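Local coordinates for protein lysyl oxidase (Pichia pastoris, PDB 1W7C) that oxidises primary amines, probably including peptidyl lysine side chains, to aldehydes with the help of copper and a topaquinone cofactor, at residues Arg506-Val511 against Leu556-Glu561. Residues are numbered along the deposited sequence; the frame is centred on the assembly and turned at random. Where two conformers were deposited one is given.
Sequences RASQYV and LIESAE. Unlike the reference sequence in segment 506-511: Q509 (reference Lys).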
ATOM      1  N   ARG A 506      21.149   3.687  17.219  1.00 15.01           N
ATOM      2  CA  ARG A 506      20.126   3.814  18.259  1.00 14.34           C
ATOM      3  C   ARG A 506      18.801   3.644  17.546  1.00 16.84           C
ATOM      4  O   ARG A 506      18.697   3.938  16.363  1.00 24.08           O
ATOM      5  CB  ARG A 506      20.161   5.202  18.853  1.00 21.04           C
ATOM      6  CG  ARG A 506      21.211   5.462  19.755  1.00 22.07           C
ATOM      7  CD  ARG A 506      20.883   6.659  20.710  1.00 28.51           C
ATOM      8  NE  ARG A 506      22.080   6.918  21.447  1.00 28.55           N
ATOM      9  CZ  ARG A 506      23.148   7.517  20.952  1.00 37.41           C
ATOM     10  NH1 ARG A 506      23.105   8.120  19.803  1.00 25.75           N
ATOM     11  NH2 ARG A 506      24.217   7.633  21.726  1.00 44.84           N
ATOM     12  N   ALA A 507      17.818   3.094  18.216  1.00 15.54           N
ATOM     13  CA  ALA A 507      16.473   3.028  17.693  1.00 16.57           C
ATOM     14  C   ALA A 507      15.626   4.008  18.482  1.00 15.19           C
ATOM     15  O   ALA A 507      15.698   4.070  19.693  1.00 17.33           O
ATOM     16  CB  ALA A 507      15.909   1.630  17.846  1.00 17.56           C
ATOM     17  N   SER A 508      14.815   4.783  17.766  1.00 15.30           N
ATOM     18  CA  SER A 508      14.003   5.807  18.393  1.00 16.53           C
ATOM     19  C   SER A 508      12.647   5.870  17.771  1.00 16.19           C
ATOM     20  O   SER A 508      12.396   5.316  16.707  1.00 14.82           O
ATOM     21  CB  SER A 508      14.661   7.173  18.262  0.70 18.76           C
ATOM     22  OG  SER A 508      14.635   7.611  16.901  0.70 13.29           O
ATOM     23  N   GLN A 509      11.725   6.505  18.466  1.00 14.95           N
ATOM     24  CA  GLN A 509      10.432   6.816  17.886  1.00 16.72           C
ATOM     25  C   GLN A 509      10.093   8.274  18.157  1.00 15.12           C
ATOM     26  O   GLN A 509      10.349   8.781  19.258  1.00 18.43           O
ATOM     27  CB  GLN A 509       9.349   5.923  18.499  1.00 16.94           C
ATOM     28  CG  GLN A 509       9.162   6.035  19.945  1.00 24.61           C
ATOM     29  CD  GLN A 509       8.112   5.110  20.458  1.00 29.02           C
ATOM     30  OE1 GLN A 509       7.359   4.491  19.677  1.00 42.66           O
ATOM     31  NE2 GLN A 509       8.046   4.990  21.794  1.00 27.81           N
ATOM     32  N   TYR A 510       9.541   8.932  17.153  1.00 15.60           N
ATOM     33  CA  TYR A 510       8.869  10.210  17.366  1.00 15.66           C
ATOM     34  C   TYR A 510       7.397   9.928  17.631  1.00 14.00           C
ATOM     35  O   TYR A 510       6.681   9.509  16.708  1.00 17.63           O
ATOM     36  CB  TYR A 510       9.035  11.141  16.165  1.00 15.69           C
ATOM     37  CG  TYR A 510      10.407  11.794  16.103  1.00 16.54           C
ATOM     38  CD1 TYR A 510      11.474  11.168  15.513  1.00 24.44           C
ATOM     39  CD2 TYR A 510      10.640  13.011  16.704  1.00 18.93           C
ATOM     40  CE1 TYR A 510      12.719  11.751  15.473  1.00 23.12           C
ATOM     41  CE2 TYR A 510      11.891  13.588  16.687  1.00 18.68           C
ATOM     42  CZ  TYR A 510      12.929  12.956  16.064  1.00 18.51           C
ATOM     43  OH  TYR A 510      14.191  13.523  16.035  1.00 19.87           O
ATOM     44  N   VAL A 511       6.973  10.110  18.872  1.00 15.05           N
ATOM     45  CA  VAL A 511       5.613   9.865  19.311  1.00 15.55           C
ATOM     46  C   VAL A 511       4.825  11.141  19.047  1.00 15.51           C
ATOM     47  O   VAL A 511       5.288  12.242  19.349  1.00 18.61           O
ATOM     48  CB  VAL A 511       5.571   9.500  20.831  1.00 18.25           C
ATOM     49  CG1 VAL A 511       4.161   9.356  21.371  1.00 20.76           C
ATOM     50  CG2 VAL A 511       6.407   8.264  21.071  1.00 20.61           C
ATOM     51  N   LEU A 556      12.523   4.971  13.883  1.00 13.59           N
ATOM     52  CA  LEU A 556      13.804   5.229  13.269  1.00 13.15           C
ATOM     53  C   LEU A 556      14.892   4.288  13.757  1.00 13.75           C
ATOM     54  O   LEU A 556      14.964   3.982  14.952  1.00 13.96           O
ATOM     55  CB  LEU A 556      14.281   6.671  13.530  1.00 13.25           C
ATOM     56  CG  LEU A 556      13.388   7.834  13.131  1.00 14.55           C
ATOM     57  CD1 LEU A 556      14.008   9.148  13.541  1.00 16.68           C
ATOM     58  CD2 LEU A 556      13.037   7.784  11.647  1.00 14.88           C
ATOM     59  N   ILE A 557      15.796   3.937  12.844  1.00 13.96           N
ATOM     60  CA  ILE A 557      17.120   3.504  13.184  1.00 13.37           C
ATOM     61  C   ILE A 557      18.072   4.648  12.856  1.00 13.17           C
ATOM     62  O   ILE A 557      18.196   5.055  11.711  1.00 14.38           O
ATOM     63  CB  ILE A 557      17.519   2.225  12.460  1.00 13.88           C
ATOM     64  CG1 ILE A 557      16.496   1.094  12.706  1.00 15.07           C
ATOM     65  CG2 ILE A 557      18.949   1.810  12.847  1.00 14.75           C
ATOM     66  CD1 ILE A 557      16.276   0.666  14.114  1.00 15.52           C
ATOM     67  N   GLU A 558      18.711   5.173  13.902  1.00 13.98           N
ATOM     68  CA  GLU A 558      19.610   6.324  13.807  1.00 14.52           C
ATOM     69  C   GLU A 558      21.067   5.895  13.943  1.00 13.66           C
ATOM     70  O   GLU A 558      21.393   4.975  14.687  1.00 15.72           O
ATOM     71  CB  GLU A 558      19.352   7.287  14.996  1.00 15.32           C
ATOM     72  CG  GLU A 558      17.952   7.866  15.078  1.00 15.56           C
ATOM     73  CD  GLU A 558      17.789   8.801  16.259  1.00 15.23           C
ATOM     74  OE1 GLU A 558      18.744   8.958  17.094  1.00 17.94           O
ATOM     75  OE2 GLU A 558      16.663   9.382  16.430  1.00 16.72           O
ATOM     76  N   SER A 559      21.948   6.592  13.243  1.00 14.93           N
ATOM     77  CA  SER A 559      23.366   6.525  13.587  1.00 16.02           C
ATOM     78  C   SER A 559      23.537   7.004  15.032  1.00 15.98           C
ATOM     79  O   SER A 559      22.953   8.006  15.413  1.00 16.12           O
ATOM     80  CB  SER A 559      24.151   7.431  12.689  1.00 15.58           C
ATOM     81  OG  SER A 559      25.535   7.350  13.018  1.00 17.32           O
ATOM     82  N   ALA A 560      24.401   6.346  15.802  1.00 16.41           N
ATOM     83  CA  ALA A 560      24.667   6.788  17.166  1.00 17.93           C
ATOM     84  C   ALA A 560      25.425   8.108  17.196  1.00 19.13           C
ATOM     85  O   ALA A 560      25.204   8.917  18.105  1.00 22.59           O
ATOM     86  CB  ALA A 560      25.405   5.732  17.969  1.00 18.14           C
ATOM     87  N   GLU A 561      26.307   8.311  16.220  1.00 20.74           N
ATOM     88  CA  GLU A 561      27.228   9.435  16.235  1.00 27.93           C
ATOM     89  C   GLU A 561      27.120  10.393  15.046  1.00 23.36           C
ATOM     90  O   GLU A 561      27.424  11.581  15.200  1.00 27.00           O
ATOM     91  CB  GLU A 561      28.689   8.929  16.341  1.00 36.85           C
ATOM     92  CG  GLU A 561      28.957   7.800  17.357  1.00 48.14           C
ATOM     93  CD  GLU A 561      29.008   8.265  18.794  1.00 79.41           C
ATOM     94  OE1 GLU A 561      29.053   9.491  19.034  1.00 88.58           O
ATOM     95  OE2 GLU A 561      28.998   7.390  19.689  1.00 73.42           O
TER
HETATM   96  O   HOH W   1      21.353   8.747  17.621  1.00 19.62           O
HETATM   97  O   HOH W   2      26.822   8.530  20.832  1.00 54.52           O
HETATM   98  O   HOH W   3      16.388  11.932  15.360  1.00 19.26           O
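The antiparallel pairing of strands 504-518 and 553-559, where R506 faces E558 in the enzyme domain of this copper amine oxidase, shows how one face of a sheet can bury a carboxylate and pay for it. Paired backbone hydrogen bonds join R506 with E558 and S508 with L556, E558 N reaching R506 O at 2.8 Å; between them lies the non-hydrogen-bonded pair A507-I557, where A507 CB meets I557 CD1 at 3.9 Å. On the face shared by R506, S508, L556 and E558, E558 extends beyond CG (chi2 -180°), and in the conformer given, S508 OG donates to E558 OE2 at 2.7 Å, from above the carboxylate plane. Water 3 links the same oxygen to Y510 OH, while water 1 ties OE1 to R506 NH1 and S559 O; R534 supplies the salt bridge to OE1. An alanine in place of E558 would probably leave R534 without this buried counter-charge and water 3 and S508 OG without a carboxylate to meet. L556 CD1 lies in the plane of the Y510 ring, at its edge, 3.5 Å from CE1. At the corner the chain turns at A560 and E561, R506 NH1 donates in the carbonyl plane to a lone pair of A560 O at 2.8 Å, with A560 CB over one guanidinium face; NE makes a salt bridge with D640. Here strand 504-518 lies between 553-559 and 526-536, and strand 569-576 pairs with the far side of 553-559. The opposite face, carrying A507 and I557, looks toward L498 and I644 of a calcium site, whereas Y510 packs on L477 of the second subunit.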